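Chitinase A (Cycas revoluta, PDB 4R5E) probably hydrolyses chitin as a family 18 glycoside hydrolase and is seen here with allosamizoline and N-acetylallosamine sugars in its cleft. Local coordinates at residues D116-Y121 with N188-D193; P239-S244 with F326-N331. All coordinates share one frame; numbering follows the deposited sequence.

Interaction 1. Residues D116-Y121 with N188-D193. With AMI (allosamizoline), chain E.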
ATOM      1  N   ASP A 116      -1.908  10.871  -4.013  1.00  8.18           N
ATOM      2  CA  ASP A 116      -2.520   9.648  -3.522  1.00  8.20           C
ATOM      3  C   ASP A 116      -3.142   9.933  -2.167  1.00  8.10           C
ATOM      4  O   ASP A 116      -2.605  10.720  -1.387  1.00  8.24           O
ATOM      5  CB  ASP A 116      -1.460   8.556  -3.425  1.00  8.33           C
ATOM      6  CG  ASP A 116      -1.989   7.258  -2.846  1.00  8.57           C
ATOM      7  OD1 ASP A 116      -2.828   6.599  -3.498  1.00  8.65           O
ATOM      8  OD2 ASP A 116      -1.533   6.871  -1.752  1.00  9.21           O
ATOM      9  N   LEU A 117      -4.295   9.323  -1.918  1.00  8.12           N
ATOM     10  CA  LEU A 117      -4.962   9.426  -0.624  1.00  8.29           C
ATOM     11  C   LEU A 117      -4.890   8.087   0.087  1.00  8.40           C
ATOM     12  O   LEU A 117      -5.331   7.075  -0.458  1.00  8.40           O
ATOM     13  CB  LEU A 117      -6.426   9.807  -0.815  1.00  8.49           C
ATOM     14  CG  LEU A 117      -6.673  11.083  -1.620  1.00  8.62           C
ATOM     15  CD1 LEU A 117      -8.168  11.270  -1.809  1.00  8.89           C
ATOM     16  CD2 LEU A 117      -6.039  12.311  -0.980  1.00  8.84           C
ATOM     17  N   ASP A 118      -4.324   8.084   1.293  1.00  8.43           N
ATOM     18  CA  ASP A 118      -4.305   6.891   2.134  1.00  8.74           C
ATOM     19  C   ASP A 118      -5.156   7.120   3.383  1.00  8.90           C
ATOM     20  O   ASP A 118      -4.675   7.614   4.405  1.00  8.68           O
ATOM     21  CB  ASP A 118      -2.863   6.512   2.485  1.00  8.80           C
ATOM     22  CG  ASP A 118      -2.765   5.207   3.266  1.00  8.88           C
ATOM     23  OD1 ASP A 118      -3.759   4.450   3.329  1.00  9.03           O
ATOM     24  OD2 ASP A 118      -1.677   4.957   3.832  1.00  9.12           O
ATOM     25  N   TYR A 119      -6.426   6.736   3.261  1.00  9.37           N
ATOM     26  CA  TYR A 119      -7.457   6.941   4.266  1.00  9.61           C
ATOM     27  C   TYR A 119      -8.021   5.569   4.622  1.00 10.26           C
ATOM     28  O   TYR A 119      -8.702   4.943   3.811  1.00 10.29           O
ATOM     29  CB  TYR A 119      -8.551   7.846   3.690  1.00  9.55           C
ATOM     30  CG  TYR A 119      -9.771   8.094   4.560  1.00  9.54           C
ATOM     31  CD1 TYR A 119      -9.754   7.873   5.936  1.00  9.56           C
ATOM     32  CD2 TYR A 119     -10.940   8.602   3.997  1.00  9.52           C
ATOM     33  CE1 TYR A 119     -10.873   8.125   6.713  1.00  9.55           C
ATOM     34  CE2 TYR A 119     -12.059   8.862   4.763  1.00  9.62           C
ATOM     35  CZ  TYR A 119     -12.026   8.616   6.121  1.00  9.59           C
ATOM     36  OH  TYR A 119     -13.136   8.873   6.890  1.00 10.36           O
ATOM     37  N   GLU A 120      -7.720   5.107   5.831  1.00 11.19           N
ATOM     38  CA  GLU A 120      -8.064   3.751   6.256  1.00 12.19           C
ATOM     39  C   GLU A 120      -8.990   3.797   7.478  1.00 13.00           C
ATOM     40  O   GLU A 120      -8.506   3.821   8.608  1.00 14.34           O
ATOM     41  CB  GLU A 120      -6.775   2.973   6.548  1.00 12.20           C
ATOM     42  CG  GLU A 120      -5.814   2.973   5.363  1.00 12.28           C
ATOM     43  CD  GLU A 120      -4.530   2.198   5.596  1.00 12.53           C
ATOM     44  OE1 GLU A 120      -4.526   1.283   6.448  1.00 13.19           O
ATOM     45  OE2 GLU A 120      -3.525   2.497   4.916  1.00 12.16           O
ATOM     46  N   TYR A 121     -10.315   3.824   7.296  1.00 13.56           N
ATOM     47  CA  TYR A 121     -11.019   3.705   6.011  1.00 13.70           C
ATOM     48  C   TYR A 121     -12.226   4.615   5.997  1.00 13.37           C
ATOM     49  O   TYR A 121     -12.693   5.037   7.057  1.00 13.61           O
ATOM     50  CB  TYR A 121     -11.512   2.270   5.810  1.00 14.49           C
ATOM     51  CG  TYR A 121     -10.421   1.265   5.957  1.00 15.04           C
ATOM     52  CD1 TYR A 121      -9.616   0.923   4.880  1.00 15.28           C
ATOM     53  CD2 TYR A 121     -10.165   0.683   7.190  1.00 15.59           C
ATOM     54  CE1 TYR A 121      -8.588   0.010   5.021  1.00 16.30           C
ATOM     55  CE2 TYR A 121      -9.148  -0.230   7.341  1.00 16.04           C
ATOM     56  CZ  TYR A 121      -8.365  -0.561   6.258  1.00 16.04           C
ATOM     57  OH  TYR A 121      -7.360  -1.474   6.437  1.00 17.61           O
ATOM     58  N   ASN A 188      -4.868   1.318  -5.147  1.00  7.85           N
ATOM     59  CA  ASN A 188      -3.872   0.426  -4.595  1.00  7.81           C
ATOM     60  C   ASN A 188      -4.550  -0.462  -3.561  1.00  7.75           C
ATOM     61  O   ASN A 188      -4.902  -0.011  -2.472  1.00  7.49           O
ATOM     62  CB  ASN A 188      -2.734   1.254  -4.000  1.00  7.87           C
ATOM     63  CG  ASN A 188      -1.981   2.033  -5.059  1.00  7.90           C
ATOM     64  OD1 ASN A 188      -1.604   1.486  -6.093  1.00  8.47           O
ATOM     65  ND2 ASN A 188      -1.764   3.316  -4.810  1.00  7.84           N
ATOM     66  N   VAL A 189      -4.768  -1.719  -3.941  1.00  7.97           N
ATOM     67  CA  VAL A 189      -5.527  -2.676  -3.134  1.00  8.22           C
ATOM     68  C   VAL A 189      -4.607  -3.287  -2.082  1.00  8.55           C
ATOM     69  O   VAL A 189      -3.647  -3.976  -2.431  1.00  8.54           O
ATOM     70  CB  VAL A 189      -6.129  -3.803  -4.010  1.00  8.10           C
ATOM     71  CG1 VAL A 189      -6.942  -4.778  -3.165  1.00  8.03           C
ATOM     72  CG2 VAL A 189      -6.988  -3.216  -5.127  1.00  8.10           C
ATOM     73  N   MET A 190      -4.914  -3.043  -0.808  1.00  9.18           N
ATOM     74  CA  MET A 190      -4.051  -3.471   0.290  1.00  9.83           C
ATOM     75  C   MET A 190      -4.396  -4.908   0.649  1.00  9.93           C
ATOM     76  O   MET A 190      -5.043  -5.190   1.663  1.00  9.92           O
ATOM     77  CB  MET A 190      -4.167  -2.514   1.477  1.00 10.47           C
ATOM     78  CG  MET A 190      -3.546  -1.154   1.158  1.00 10.94           C
ATOM     79  SD  MET A 190      -3.587   0.066   2.474  1.00 11.98           S
ATOM     80  CE  MET A 190      -5.348   0.319   2.614  1.00 12.16           C
ATOM     81  N   ALA A 191      -3.913  -5.814  -0.202  1.00 10.24           N
ATOM     82  CA  ALA A 191      -4.255  -7.235  -0.158  1.00 10.72           C
ATOM     83  C   ALA A 191      -3.312  -7.988   0.778  1.00 11.05           C
ATOM     84  O   ALA A 191      -2.644  -8.951   0.386  1.00 11.59           O
ATOM     85  CB  ALA A 191      -4.206  -7.813  -1.561  1.00 10.85           C
ATOM     86  N   TYR A 192      -3.271  -7.546   2.027  1.00 11.27           N
ATOM     87  CA  TYR A 192      -2.395  -8.140   3.030  1.00 11.75           C
ATOM     88  C   TYR A 192      -2.863  -7.720   4.422  1.00 12.05           C
ATOM     89  O   TYR A 192      -3.889  -7.053   4.548  1.00 11.72           O
ATOM     90  CB  TYR A 192      -0.933  -7.742   2.765  1.00 12.06           C
ATOM     91  CG  TYR A 192      -0.716  -6.261   2.522  1.00 12.38           C
ATOM     92  CD1 TYR A 192      -0.816  -5.334   3.550  1.00 13.01           C
ATOM     93  CD2 TYR A 192      -0.419  -5.791   1.252  1.00 12.54           C
ATOM     94  CE1 TYR A 192      -0.618  -3.983   3.311  1.00 13.48           C
ATOM     95  CE2 TYR A 192      -0.214  -4.444   1.012  1.00 12.76           C
ATOM     96  CZ  TYR A 192      -0.314  -3.547   2.042  1.00 13.23           C
ATOM     97  OH  TYR A 192      -0.114  -2.207   1.782  1.00 14.05           O
ATOM     98  N   ASP A 193      -2.113  -8.120   5.448  1.00 12.31           N
ATOM     99  CA  ASP A 193      -2.447  -7.875   6.855  1.00 12.67           C
ATOM    100  C   ASP A 193      -3.752  -8.567   7.268  1.00 12.76           C
ATOM    101  O   ASP A 193      -4.487  -8.083   8.139  1.00 12.63           O
ATOM    102  CB  ASP A 193      -2.466  -6.372   7.185  1.00 13.30           C
ATOM    103  CG  ASP A 193      -1.076  -5.785   7.345  1.00 14.01           C
ATOM    104  OD1 ASP A 193      -0.116  -6.541   7.600  1.00 14.44           O
ATOM    105  OD2 ASP A 193      -0.947  -4.547   7.236  1.00 15.90           O
TER
HETATM  106  C1  AMI E 403      -0.250   0.384   4.780  1.00 11.99           C
HETATM  107  C2  AMI E 403      -0.432   1.837   5.210  1.00 12.06           C
HETATM  108  C3  AMI E 403       0.805   2.209   6.014  1.00 12.42           C
HETATM  109  C4  AMI E 403       1.222   0.863   6.623  1.00 12.34           C
HETATM  110  C5  AMI E 403       1.010  -0.113   5.468  1.00 12.35           C
HETATM  111  C6  AMI E 403       0.987  -1.610   5.790  1.00 12.90           C
HETATM  112  C7  AMI E 403      -0.287   1.734   2.970  1.00 11.23           C
HETATM  113  C8  AMI E 403      -0.526   3.373   1.182  1.00 10.59           C
HETATM  114  C9  AMI E 403      -0.042   1.015   0.658  1.00 10.70           C
HETATM  115  N2  AMI E 403      -0.478   2.534   3.927  1.00 11.56           N
HETATM  116  N7  AMI E 403      -0.281   2.027   1.683  1.00 10.71           N
HETATM  117  O3  AMI E 403       0.521   3.241   6.970  1.00 13.09           O
HETATM  118  O4  AMI E 403       2.575   0.856   7.081  1.00 12.61           O
HETATM  119  O6  AMI E 403      -0.037  -1.935   6.724  1.00 14.16           O
HETATM  120  O7  AMI E 403      -0.038   0.382   3.377  1.00 11.65           O
HETATM  121  O   HOH W   1      -2.261   4.198  -1.960  1.00 10.12           O
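Asp116, Asp118 and Glu120 form the DxDxE motif of family 18 glycoside hydrolases, and Asn188 and Met190 face them from strand 186-190. Strand 155-161 lies between the two strands. No direct hydrogen bond joins the segments. A water bridges them instead, giving a hydrogen to Asp116 OD2 (2.8 Å) and accepting one from Asn188 ND2 (3.0 Å). Asp116 is also held by Thr157 and Ser74, and Asn188 by Trp186 and Tyr32. Next along, Glu120 meets Met190. The extended Glu120 chain (chi2 -179°) carries OE2 to 3.4 Å from Met190 SD. Met190 bends at its end (chi3 -65°), which folds CE against Glu120 CD at 3.6 Å. Met190 CE also lies 4.0 Å from Tyr121 CE1. Allosamizoline lies against both segments. Asp118 OD2 lies 2.7 Å from allosamizoline N2. On the other side, Tyr192 OH donates to allosamizoline O7 (3.0 Å), and the ligand's O6 donates to Asp193 OD2 (2.8 Å). Allosamizoline resembles the oxazolinium intermediate of substrate-assisted catalysis. An aspartate oxygen at its nitrogen and a tyrosine hydroxyl at its ring oxygen are consistent with a site that orients the substrate's acetamido group for attack.

Interaction 2. Residues P239-S244 with F326-N331; sequences PLFGRS and FFWSVN. With AMI (allosamizoline), chain E; NAA (2-acetamido-2-deoxy-beta-D-allopyranose), chain B.
Leu240 carries the tight part of this contact, wedged against Phe327, Ser329 and Val330. Its chain crosses Phe327 at about a right angle, and Leu240 CD2 sits 3.4 Å from Phe327 CD1. The other methyl, Leu240 CD1, comes to 3.4 Å from Ser329 O. The backbone pins this corner: Leu240 N donates to Trp328 O (2.8 Å, 172°). Helix 337-346 packs on Leu240 and Phe327. The cleft side is looser. Phe241 CE1 approaches the edge of the Trp328 ring, 3.9 Å from CD1 of Trp328, and from Gly242 onward, segment 239-244 runs clear of 326-331. Sugars take up this side. The NAA methyl C8 lies 3.6 Å above the centre of the Phe241 ring. Trp328, its CG anti to N (chi1 177°), spreads one face under allosamizoline C5, and NE1 donates to NAA O7 at 2.9 Å. With an alanine here, allosamizoline would probably lose its aromatic platform and the NAA acetamido oxygen its donor. A tryptophan followed by a cis peptide, at the end of the last barrel strand, is characteristic of the family 18 TIM-barrel substrate cleft.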
ATOM      1  N   PRO A 239       3.161  -7.153   0.301  1.00  8.00           N
ATOM      2  CA  PRO A 239       4.003  -6.614   1.360  1.00  8.02           C
ATOM      3  C   PRO A 239       5.468  -7.028   1.228  1.00  8.07           C
ATOM      4  O   PRO A 239       5.770  -8.143   0.800  1.00  7.99           O
ATOM      5  CB  PRO A 239       3.389  -7.221   2.622  1.00  8.07           C
ATOM      6  CG  PRO A 239       2.872  -8.537   2.165  1.00  8.11           C
ATOM      7  CD  PRO A 239       2.440  -8.362   0.735  1.00  8.17           C
ATOM      8  N   LEU A 240       6.365  -6.110   1.590  1.00  7.98           N
ATOM      9  CA  LEU A 240       7.790  -6.408   1.705  1.00  8.06           C
ATOM     10  C   LEU A 240       8.190  -6.609   3.164  1.00  8.29           C
ATOM     11  O   LEU A 240       9.363  -6.489   3.528  1.00  8.49           O
ATOM     12  CB  LEU A 240       8.621  -5.297   1.056  1.00  7.94           C
ATOM     13  CG  LEU A 240       8.485  -5.199  -0.461  1.00  7.91           C
ATOM     14  CD1 LEU A 240       9.261  -3.995  -0.973  1.00  7.90           C
ATOM     15  CD2 LEU A 240       8.955  -6.484  -1.133  1.00  7.92           C
ATOM     16  N   PHE A 241       7.195  -6.918   3.993  1.00  8.33           N
ATOM     17  CA  PHE A 241       7.396  -7.261   5.388  1.00  8.62           C
ATOM     18  C   PHE A 241       6.541  -8.477   5.695  1.00  8.71           C
ATOM     19  O   PHE A 241       5.600  -8.797   4.958  1.00  8.61           O
ATOM     20  CB  PHE A 241       6.984  -6.102   6.304  1.00  8.77           C
ATOM     21  CG  PHE A 241       5.519  -5.799   6.256  1.00  8.88           C
ATOM     22  CD1 PHE A 241       5.003  -4.978   5.266  1.00  8.97           C
ATOM     23  CD2 PHE A 241       4.645  -6.379   7.165  1.00  9.03           C
ATOM     24  CE1 PHE A 241       3.647  -4.720   5.194  1.00  9.07           C
ATOM     25  CE2 PHE A 241       3.285  -6.119   7.103  1.00  9.06           C
ATOM     26  CZ  PHE A 241       2.787  -5.294   6.107  1.00  9.07           C
ATOM     27  N   GLY A 242       6.877  -9.146   6.787  1.00  8.87           N
ATOM     28  CA  GLY A 242       6.093 -10.266   7.287  1.00  9.13           C
ATOM     29  C   GLY A 242       5.501  -9.936   8.634  1.00  9.44           C
ATOM     30  O   GLY A 242       5.934  -8.988   9.294  1.00  9.36           O
ATOM     31  N   ARG A 243       4.508 -10.720   9.039  1.00  9.93           N
ATOM     32  CA  ARG A 243       3.935 -10.619  10.373  1.00 10.54           C
ATOM     33  C   ARG A 243       4.481 -11.773  11.198  1.00 10.48           C
ATOM     34  O   ARG A 243       4.523 -12.912  10.726  1.00 10.11           O
ATOM     35  CB  ARG A 243       2.409 -10.663  10.318  1.00 11.08           C
ATOM     36  CG  ARG A 243       1.783  -9.446   9.661  1.00 11.53           C
ATOM     37  CD  ARG A 243       1.721  -8.288  10.627  1.00 12.10           C
ATOM     38  NE  ARG A 243       1.343  -7.040   9.970  1.00 12.55           N
ATOM     39  CZ  ARG A 243       1.554  -5.832  10.482  1.00 13.01           C
ATOM     40  NH1 ARG A 243       2.138  -5.692  11.667  1.00 13.53           N
ATOM     41  NH2 ARG A 243       1.176  -4.759   9.801  1.00 12.87           N
ATOM     42  N   SER A 244       4.915 -11.473  12.418  1.00 10.64           N
ATOM     43  CA  SER A 244       5.591 -12.456  13.252  1.00 10.97           C
ATOM     44  C   SER A 244       4.844 -12.736  14.542  1.00 11.31           C
ATOM     45  O   SER A 244       4.176 -11.854  15.106  1.00 11.89           O
ATOM     46  CB  SER A 244       6.995 -11.972  13.585  1.00 10.92           C
ATOM     47  OG  SER A 244       6.934 -10.791  14.354  1.00 10.84           O
ATOM     48  N   PHE A 326       1.762  -3.307  -6.499  1.00  7.35           N
ATOM     49  CA  PHE A 326       2.542  -2.375  -5.684  1.00  7.39           C
ATOM     50  C   PHE A 326       3.211  -3.102  -4.535  1.00  7.28           C
ATOM     51  O   PHE A 326       2.737  -4.143  -4.088  1.00  7.51           O
ATOM     52  CB  PHE A 326       1.706  -1.166  -5.201  1.00  7.36           C
ATOM     53  CG  PHE A 326       0.872  -1.408  -3.965  1.00  7.32           C
ATOM     54  CD1 PHE A 326       1.451  -1.428  -2.699  1.00  7.28           C
ATOM     55  CD2 PHE A 326      -0.506  -1.547  -4.064  1.00  7.24           C
ATOM     56  CE1 PHE A 326       0.679  -1.616  -1.569  1.00  7.25           C
ATOM     57  CE2 PHE A 326      -1.283  -1.737  -2.937  1.00  7.23           C
ATOM     58  CZ  PHE A 326      -0.691  -1.778  -1.683  1.00  7.26           C
ATOM     59  N   PHE A 327       4.314  -2.528  -4.070  1.00  7.18           N
ATOM     60  CA  PHE A 327       5.021  -2.995  -2.893  1.00  7.18           C
ATOM     61  C   PHE A 327       4.982  -1.944  -1.791  1.00  7.27           C
ATOM     62  O   PHE A 327       5.317  -0.782  -2.031  1.00  7.41           O
ATOM     63  CB  PHE A 327       6.482  -3.282  -3.230  1.00  7.15           C
ATOM     64  CG  PHE A 327       6.695  -4.550  -4.006  1.00  7.14           C
ATOM     65  CD1 PHE A 327       6.510  -5.788  -3.406  1.00  7.17           C
ATOM     66  CD2 PHE A 327       7.109  -4.508  -5.327  1.00  7.13           C
ATOM     67  CE1 PHE A 327       6.713  -6.961  -4.115  1.00  7.25           C
ATOM     68  CE2 PHE A 327       7.319  -5.679  -6.042  1.00  7.26           C
ATOM     69  CZ  PHE A 327       7.126  -6.905  -5.428  1.00  7.26           C
ATOM     70  N   TRP A 328       4.569  -2.365  -0.596  1.00  7.31           N
ATOM     71  CA  TRP A 328       4.769  -1.590   0.628  1.00  7.46           C
ATOM     72  C   TRP A 328       5.713  -2.385   1.534  1.00  7.29           C
ATOM     73  O   TRP A 328       5.345  -3.483   1.942  1.00  7.24           O
ATOM     74  CB  TRP A 328       3.459  -1.345   1.394  1.00  7.56           C
ATOM     75  CG  TRP A 328       3.762  -0.605   2.660  1.00  7.64           C
ATOM     76  CD1 TRP A 328       4.227  -1.138   3.828  1.00  7.69           C
ATOM     77  CD2 TRP A 328       3.727   0.812   2.854  1.00  7.70           C
ATOM     78  NE1 TRP A 328       4.470  -0.140   4.739  1.00  7.76           N
ATOM     79  CE2 TRP A 328       4.173   1.067   4.167  1.00  7.66           C
ATOM     80  CE3 TRP A 328       3.360   1.893   2.047  1.00  7.69           C
ATOM     81  CZ2 TRP A 328       4.246   2.354   4.697  1.00  7.69           C
ATOM     82  CZ3 TRP A 328       3.437   3.168   2.570  1.00  7.73           C
ATOM     83  CH2 TRP A 328       3.876   3.391   3.880  1.00  7.68           C
ATOM     84  N   SER A 329       6.897  -1.877   1.895  1.00  7.30           N
ATOM     85  CA  SER A 329       7.483  -0.609   1.428  1.00  7.33           C
ATOM     86  C   SER A 329       8.935  -0.882   1.038  1.00  7.38           C
ATOM     87  O   SER A 329       9.564  -1.798   1.563  1.00  7.28           O
ATOM     88  CB  SER A 329       7.393   0.479   2.505  1.00  7.40           C
ATOM     89  OG  SER A 329       8.052   0.098   3.711  1.00  7.50           O
ATOM     90  N   VAL A 330       9.472  -0.082   0.128  1.00  7.36           N
ATOM     91  CA  VAL A 330      10.674  -0.488  -0.610  1.00  7.50           C
ATOM     92  C   VAL A 330      11.947  -0.538   0.236  1.00  7.69           C
ATOM     93  O   VAL A 330      12.881  -1.267  -0.094  1.00  7.86           O
ATOM     94  CB  VAL A 330      10.902   0.363  -1.884  1.00  7.54           C
ATOM     95  CG1 VAL A 330       9.746   0.170  -2.856  1.00  7.61           C
ATOM     96  CG2 VAL A 330      11.102   1.840  -1.554  1.00  7.61           C
ATOM     97  N   ASN A 331      11.982   0.255   1.303  1.00  7.97           N
ATOM     98  CA  ASN A 331      13.049   0.186   2.314  1.00  8.13           C
ATOM     99  C   ASN A 331      13.174  -1.168   3.011  1.00  8.39           C
ATOM    100  O   ASN A 331      14.214  -1.469   3.590  1.00  8.59           O
ATOM    101  CB  ASN A 331      12.876   1.283   3.377  1.00  8.24           C
ATOM    102  CG  ASN A 331      11.623   1.097   4.215  1.00  8.22           C
ATOM    103  OD1 ASN A 331      11.680   0.968   5.446  1.00  9.13           O
ATOM    104  ND2 ASN A 331      10.489   1.057   3.558  1.00  7.80           N
TER
HETATM  105  C1  AMI E 403      -0.250   0.384   4.780  1.00 11.99           C
HETATM  106  C2  AMI E 403      -0.432   1.837   5.210  1.00 12.06           C
HETATM  107  C3  AMI E 403       0.805   2.209   6.014  1.00 12.42           C
HETATM  108  C4  AMI E 403       1.222   0.863   6.623  1.00 12.34           C
HETATM  109  C5  AMI E 403       1.010  -0.113   5.468  1.00 12.35           C
HETATM  110  C6  AMI E 403       0.987  -1.610   5.790  1.00 12.90           C
HETATM  111  C7  AMI E 403      -0.287   1.734   2.970  1.00 11.23           C
HETATM  112  C8  AMI E 403      -0.526   3.373   1.182  1.00 10.59           C
HETATM  113  C9  AMI E 403      -0.042   1.015   0.658  1.00 10.70           C
HETATM  114  N2  AMI E 403      -0.478   2.534   3.927  1.00 11.56           N
HETATM  115  N7  AMI E 403      -0.281   2.027   1.683  1.00 10.71           N
HETATM  116  O3  AMI E 403       0.521   3.241   6.970  1.00 13.09           O
HETATM  117  O4  AMI E 403       2.575   0.856   7.081  1.00 12.61           O
HETATM  118  O6  AMI E 403      -0.037  -1.935   6.724  1.00 14.16           O
HETATM  119  O7  AMI E 403      -0.038   0.382   3.377  1.00 11.65           O
HETATM  120  C1  NAA B   1       2.943   1.375   8.359  1.00 15.05           C
HETATM  121  C2  NAA B   1       4.302   0.854   8.799  1.00 15.11           C
HETATM  122  C3  NAA B   1       4.768   1.595  10.050  1.00 16.35           C
HETATM  123  C4  NAA B   1       4.675   3.113   9.893  1.00 17.68           C
HETATM  124  C5  NAA B   1       3.305   3.503   9.359  1.00 17.46           C
HETATM  125  C6  NAA B   1       3.185   5.006   9.093  1.00 17.73           C
HETATM  126  C7  NAA B   1       4.802  -1.497   8.253  1.00 12.69           C
HETATM  127  C8  NAA B   1       4.636  -2.931   8.666  1.00 12.46           C
HETATM  128  N2  NAA B   1       4.236  -0.583   9.047  1.00 13.70           N
HETATM  129  O3  NAA B   1       3.960   1.172  11.160  1.00 16.47           O
HETATM  130  O4  NAA B   1       4.844   3.762  11.165  1.00 19.64           O
HETATM  131  O5  NAA B   1       3.053   2.784   8.151  1.00 16.38           O
HETATM  132  O6  NAA B   1       1.903   5.301   8.520  1.00 18.53           O
HETATM  133  O7  NAA B   1       5.433  -1.212   7.245  1.00 11.71           O

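In the fold
Interaction 1 comes first along the chain and is complete before residue 239, where interaction 2 begins; their centres are about 13 Å apart. Both belong to the TIM barrel, where strand 186-190 is the parallel neighbour of strand 234-247, which in turn pairs with strand 324-328. They touch directly. A salt bridge joins Asp193 of 188-193 to Arg243 of 239-244, and the Phe326 ring of interaction 2 packs on Asn188 and Val189. Allosamizoline is contacted by both. Interaction 1 supplies acidic and hydroxyl groups around it, and interaction 2 an aromatic floor that continues to the next sugar. Together the two contacts build connected walls of one sugar-binding cleft from parts of the chain far apart in sequence.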